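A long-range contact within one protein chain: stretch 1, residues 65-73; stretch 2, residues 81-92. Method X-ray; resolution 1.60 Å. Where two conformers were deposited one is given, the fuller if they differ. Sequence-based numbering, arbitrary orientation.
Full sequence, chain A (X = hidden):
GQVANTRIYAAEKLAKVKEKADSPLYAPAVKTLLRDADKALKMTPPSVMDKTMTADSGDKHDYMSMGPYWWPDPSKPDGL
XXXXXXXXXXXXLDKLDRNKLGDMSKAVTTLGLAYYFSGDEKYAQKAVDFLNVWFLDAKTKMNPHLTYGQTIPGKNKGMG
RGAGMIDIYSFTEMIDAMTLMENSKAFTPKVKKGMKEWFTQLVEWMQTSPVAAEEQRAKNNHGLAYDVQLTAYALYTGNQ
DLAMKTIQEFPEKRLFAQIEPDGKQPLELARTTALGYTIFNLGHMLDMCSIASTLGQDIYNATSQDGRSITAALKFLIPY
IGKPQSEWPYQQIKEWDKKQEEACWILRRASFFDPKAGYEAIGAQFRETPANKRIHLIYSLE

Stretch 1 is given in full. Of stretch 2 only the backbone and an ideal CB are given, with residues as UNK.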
# COMPACT_ATOMS: atom_id res chain seq x y z
N SER A 65 0.36 5.56 -16.21
CA SER A 65 -1.00 5.65 -15.64
C SER A 65 -1.51 7.08 -15.74
O SER A 65 -0.75 7.97 -16.12
CB SER A 65 -1.03 5.21 -14.17
OG SER A 65 -0.25 6.06 -13.37
N MSE A 66 -2.79 7.26 -15.42
CA MSE A 66 -3.45 8.57 -15.44
C MSE A 66 -3.82 9.01 -14.03
O MSE A 66 -4.27 8.18 -13.23
CB MSE A 66 -4.75 8.48 -16.25
CG MSE A 66 -5.39 9.83 -16.53
SE MSE A 66 -7.17 9.57 -17.33
CE MSE A 66 -8.12 9.51 -15.72
N GLY A 67 -3.67 10.29 -13.72
CA GLY A 67 -4.13 10.82 -12.44
C GLY A 67 -5.61 10.46 -12.26
O GLY A 67 -6.45 10.85 -13.10
N PRO A 68 -5.96 9.71 -11.20
CA PRO A 68 -7.32 9.15 -11.17
C PRO A 68 -8.45 10.17 -11.08
O PRO A 68 -9.54 9.88 -11.53
CB PRO A 68 -7.33 8.30 -9.92
CG PRO A 68 -5.97 7.86 -9.83
CD PRO A 68 -5.11 9.01 -10.23
N TYR A 69 -8.18 11.34 -10.50
CA TYR A 69 -9.24 12.34 -10.28
C TYR A 69 -9.34 13.38 -11.40
O TYR A 69 -9.98 14.43 -11.22
CB TYR A 69 -9.03 13.04 -8.96
CG TYR A 69 -9.02 12.12 -7.75
CD1 TYR A 69 -9.85 11.00 -7.64
CD2 TYR A 69 -8.21 12.42 -6.66
CE1 TYR A 69 -9.83 10.19 -6.48
CE2 TYR A 69 -8.20 11.60 -5.50
CZ TYR A 69 -9.02 10.52 -5.42
OH TYR A 69 -8.99 9.73 -4.27
N TRP A 70 -8.71 13.10 -12.54
CA TRP A 70 -8.64 14.06 -13.64
C TRP A 70 -9.55 13.60 -14.77
O TRP A 70 -9.49 12.44 -15.20
CB TRP A 70 -7.15 14.25 -14.09
CG TRP A 70 -6.36 14.93 -13.01
CD1 TRP A 70 -5.82 14.35 -11.88
CD2 TRP A 70 -6.15 16.33 -12.87
NE1 TRP A 70 -5.22 15.31 -11.10
CE2 TRP A 70 -5.41 16.53 -11.67
CE3 TRP A 70 -6.46 17.44 -13.67
CZ2 TRP A 70 -5.00 17.81 -11.25
CZ3 TRP A 70 -6.04 18.70 -13.25
CH2 TRP A 70 -5.31 18.87 -12.07
N TRP A 71 -10.39 14.55 -15.23
CA TRP A 71 -11.48 14.30 -16.17
C TRP A 71 -11.47 15.30 -17.32
O TRP A 71 -11.02 16.43 -17.15
CB TRP A 71 -12.85 14.47 -15.49
CG TRP A 71 -13.14 13.50 -14.37
CD1 TRP A 71 -12.55 13.46 -13.15
CD2 TRP A 71 -14.09 12.44 -14.40
NE1 TRP A 71 -13.09 12.42 -12.39
CE2 TRP A 71 -14.03 11.78 -13.14
CE3 TRP A 71 -14.99 11.97 -15.37
CZ2 TRP A 71 -14.87 10.72 -12.83
CZ3 TRP A 71 -15.81 10.90 -15.04
CH2 TRP A 71 -15.72 10.28 -13.82
N PRO A 72 -12.02 14.90 -18.48
CA PRO A 72 -12.20 15.87 -19.56
C PRO A 72 -13.03 17.07 -19.12
O PRO A 72 -14.01 16.91 -18.39
CB PRO A 72 -12.93 15.08 -20.66
CG PRO A 72 -12.82 13.65 -20.31
CD PRO A 72 -12.49 13.55 -18.82
N ASP A 73 -12.62 18.26 -19.57
CA ASP A 73 -13.29 19.52 -19.25
C ASP A 73 -14.36 19.72 -20.31
O ASP A 73 -14.04 19.97 -21.44
CB ASP A 73 -12.29 20.67 -19.33
CG ASP A 73 -12.89 21.99 -18.89
OD1 ASP A 73 -14.12 22.10 -18.87
OD2 ASP A 73 -12.12 22.92 -18.57
N UNK A 81 -7.28 21.05 -21.35
CA UNK A 81 -6.66 20.06 -20.49
C UNK A 81 -7.70 19.51 -19.51
O UNK A 81 -8.69 20.17 -19.23
CB UNK A 81 -5.47 20.66 -19.74
N UNK A 82 -7.46 18.30 -19.03
CA UNK A 82 -8.29 17.76 -17.97
C UNK A 82 -8.33 18.63 -16.72
O UNK A 82 -7.41 19.38 -16.43
CB UNK A 82 -7.79 16.36 -17.60
N UNK A 83 -9.40 18.43 -15.97
CA UNK A 83 -9.65 19.14 -14.74
C UNK A 83 -9.86 18.15 -13.61
O UNK A 83 -10.21 17.00 -13.83
CB UNK A 83 -10.86 20.07 -14.88
N UNK A 84 -9.64 18.62 -12.39
CA UNK A 84 -9.68 17.74 -11.23
C UNK A 84 -11.03 17.72 -10.54
O UNK A 84 -11.67 18.75 -10.35
CB UNK A 84 -8.60 18.16 -10.23
N UNK A 85 -11.50 16.51 -10.22
CA UNK A 85 -12.70 16.28 -9.43
C UNK A 85 -12.28 15.40 -8.23
O UNK A 85 -12.34 14.15 -8.29
CB UNK A 85 -13.80 15.62 -10.26
N UNK A 86 -11.82 16.04 -7.17
CA UNK A 86 -11.24 15.31 -6.03
C UNK A 86 -12.20 14.23 -5.55
O UNK A 86 -13.40 14.49 -5.25
CB UNK A 86 -10.91 16.27 -4.88
N UNK A 87 -11.69 13.00 -5.47
CA UNK A 87 -12.43 11.87 -4.94
C UNK A 87 -13.27 11.10 -5.93
O UNK A 87 -13.85 10.07 -5.58
CB UNK A 87 -13.34 12.36 -3.81
N UNK A 88 -13.35 11.58 -7.17
CA UNK A 88 -14.13 10.93 -8.22
C UNK A 88 -13.19 10.35 -9.27
O UNK A 88 -12.50 11.11 -9.96
CB UNK A 88 -15.11 11.91 -8.86
N UNK A 89 -13.14 9.02 -9.34
CA UNK A 89 -12.18 8.30 -10.18
C UNK A 89 -12.67 8.16 -11.63
O UNK A 89 -13.71 7.53 -11.92
CB UNK A 89 -11.91 6.91 -9.59
N UNK A 90 -11.90 8.72 -12.55
CA UNK A 90 -12.24 8.67 -13.97
C UNK A 90 -12.01 7.26 -14.54
O UNK A 90 -10.92 6.74 -14.46
CB UNK A 90 -11.41 9.70 -14.75
N UNK A 91 -13.07 6.60 -15.00
CA UNK A 91 -12.88 5.22 -15.43
C UNK A 91 -11.91 5.06 -16.60
O UNK A 91 -11.48 3.93 -16.86
CB UNK A 91 -14.23 4.62 -15.81
N UNK A 92 -11.60 6.13 -17.32
CA UNK A 92 -10.56 6.08 -18.37
C UNK A 92 -9.26 5.58 -17.87
O UNK A 92 -8.46 5.09 -18.62
CB UNK A 92 -10.35 7.46 -18.99

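Position 81 follows a cis peptide bond, and its CA-to-CB bond points away from stretch 1. Small residues would fit, but the cis bond favours proline; it is Pro-81, whose O shares a water with Asp-73 OD2.

At 82 the ideal CB lies 3.3 Å from Trp-71 O and CA-to-CB runs sideways, with Trp-71, Pro-72 and the selenium of Met-66 nearby. A flat or long apolar side chain would suit. The residue is Tyr-82: Pro-72 CD packs over its ring face, 3.7 Å from Tyr-82 CZ, and its OH donates to an oxygen of 92.

Position 83 pairs with Trp-71 through two backbone hydrogen bonds, N to Trp-71 O and O to Trp-71 N, both 2.8 Å. Its CB shares a sheet face with Trp-71, near Asp-73, where beta-branched, aliphatic or polar residues could fit. Ile-83 places CG2 3.6 Å from Asp-73 OD2.

Position 84 is the non-hydrogen-bonded partner of Trp-70, its CB 3.8 Å from Trp-70 CZ2. Any side chain with a methylene here could cover the indole. Arg-84 does so, CB lying almost on the normal of the six-membered ring, while its extended chain reaches a long, charge-only salt bridge with 86.

The N of 85 donates to Tyr-69 O (2.8 Å), and its CB lies near Trp-71 CD1; a flexible aliphatic stem suits. Lys-85 sets CG 3.7 Å from Trp-71 CD1 and leads its end away.

Positions 85 to 88 form a type II turn. CB of 86 points away, so many residues are possible; Asp-86 turns OD1 back to 3.6 Å from Tyr-69 CE2. At 87, phi/psi of 89/-6° would jam a CB against the preceding carbonyl, calling for glycine, and Gly-87 rests CA over the Tyr-69 ring. The O of 88 accepts from Trp-71 NE1 (2.8 Å), whatever the side chain; CB runs sideways, and polar residues suit. It is Gln-88.

CB of 89 points away, but a long chain could return to Pro-68. Arg-89 lays its guanidinium face over Pro-68 CB, 3.8 Å from NH1.

At 90, N donates to Pro-68 O (2.8 Å) and CB points toward stretch 1, 3.4 Å from Trp-70 O: a short side chain with a donor fits. Asn-90 gives ND2 to Trp-70 O (2.9 Å), and its CA covers the Trp-71 ring.

Position 91, phi -62°, admits proline among others; Pro-91 CD meets Trp-71 CH2 at 3.7 Å. CB of 92 faces Met-66 SE, so a methylene-bearing chain suits; Glu-92 OE1 accepts from Tyr-82 OH and Asn-90 ND2.

Stretch 2 (81-92) PYIRKDGQRNPE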
# COMPACT_ATOMS: atom_id res chain seq x y z
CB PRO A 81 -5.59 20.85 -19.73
CG PRO A 81 -6.02 22.25 -19.80
CD PRO A 81 -6.81 22.43 -21.04
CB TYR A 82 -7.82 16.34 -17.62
CG TYR A 82 -8.33 15.24 -18.59
CD1 TYR A 82 -8.70 15.54 -19.90
CD2 TYR A 82 -8.38 13.91 -18.19
CE1 TYR A 82 -9.13 14.56 -20.77
CE2 TYR A 82 -8.82 12.93 -19.04
CZ TYR A 82 -9.18 13.24 -20.36
OH TYR A 82 -9.62 12.22 -21.17
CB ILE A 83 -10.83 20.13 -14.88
CG1 ILE A 83 -12.11 19.40 -15.36
CG2 ILE A 83 -10.40 21.32 -15.79
CD1 ILE A 83 -13.42 20.28 -15.26
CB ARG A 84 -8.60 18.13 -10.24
CG ARG A 84 -8.42 17.16 -9.10
CD ARG A 84 -7.30 17.71 -8.25
NE ARG A 84 -7.04 17.05 -6.99
CZ ARG A 84 -7.25 17.55 -5.78
NH1 ARG A 84 -7.88 18.71 -5.57
NH2 ARG A 84 -6.88 16.83 -4.73
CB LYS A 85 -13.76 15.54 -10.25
CG LYS A 85 -14.22 16.28 -11.52
CD LYS A 85 -14.89 17.60 -11.19
CE LYS A 85 -15.45 18.23 -12.49
NZ LYS A 85 -16.21 19.49 -12.23
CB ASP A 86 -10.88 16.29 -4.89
CG ASP A 86 -10.16 15.64 -3.73
OD1 ASP A 86 -9.59 14.54 -3.89
OD2 ASP A 86 -10.19 16.25 -2.61
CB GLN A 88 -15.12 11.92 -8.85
CG GLN A 88 -16.09 12.56 -7.84
CD GLN A 88 -17.19 13.37 -8.52
OE1 GLN A 88 -18.04 12.82 -9.20
NE2 GLN A 88 -17.15 14.67 -8.37
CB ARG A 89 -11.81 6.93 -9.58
CG ARG A 89 -11.02 7.02 -8.28
CD ARG A 89 -10.65 5.62 -7.71
NE ARG A 89 -9.57 4.95 -8.44
CZ ARG A 89 -8.26 5.02 -8.16
NH1 ARG A 89 -7.81 5.74 -7.14
NH2 ARG A 89 -7.38 4.35 -8.92
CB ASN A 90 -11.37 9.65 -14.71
CG ASN A 90 -11.62 9.67 -16.20
OD1 ASN A 90 -12.35 8.81 -16.76
ND2 ASN A 90 -10.95 10.61 -16.89
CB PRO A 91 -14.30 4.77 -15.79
CG PRO A 91 -15.07 5.99 -15.97
CD PRO A 91 -14.47 7.04 -15.07
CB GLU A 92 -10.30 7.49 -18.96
CG GLU A 92 -11.41 7.99 -19.81
CD GLU A 92 -11.03 9.27 -20.52
OE1 GLU A 92 -10.60 10.24 -19.87
OE2 GLU A 92 -11.19 9.32 -21.73
O HOH W 1 -9.43 22.75 -19.00
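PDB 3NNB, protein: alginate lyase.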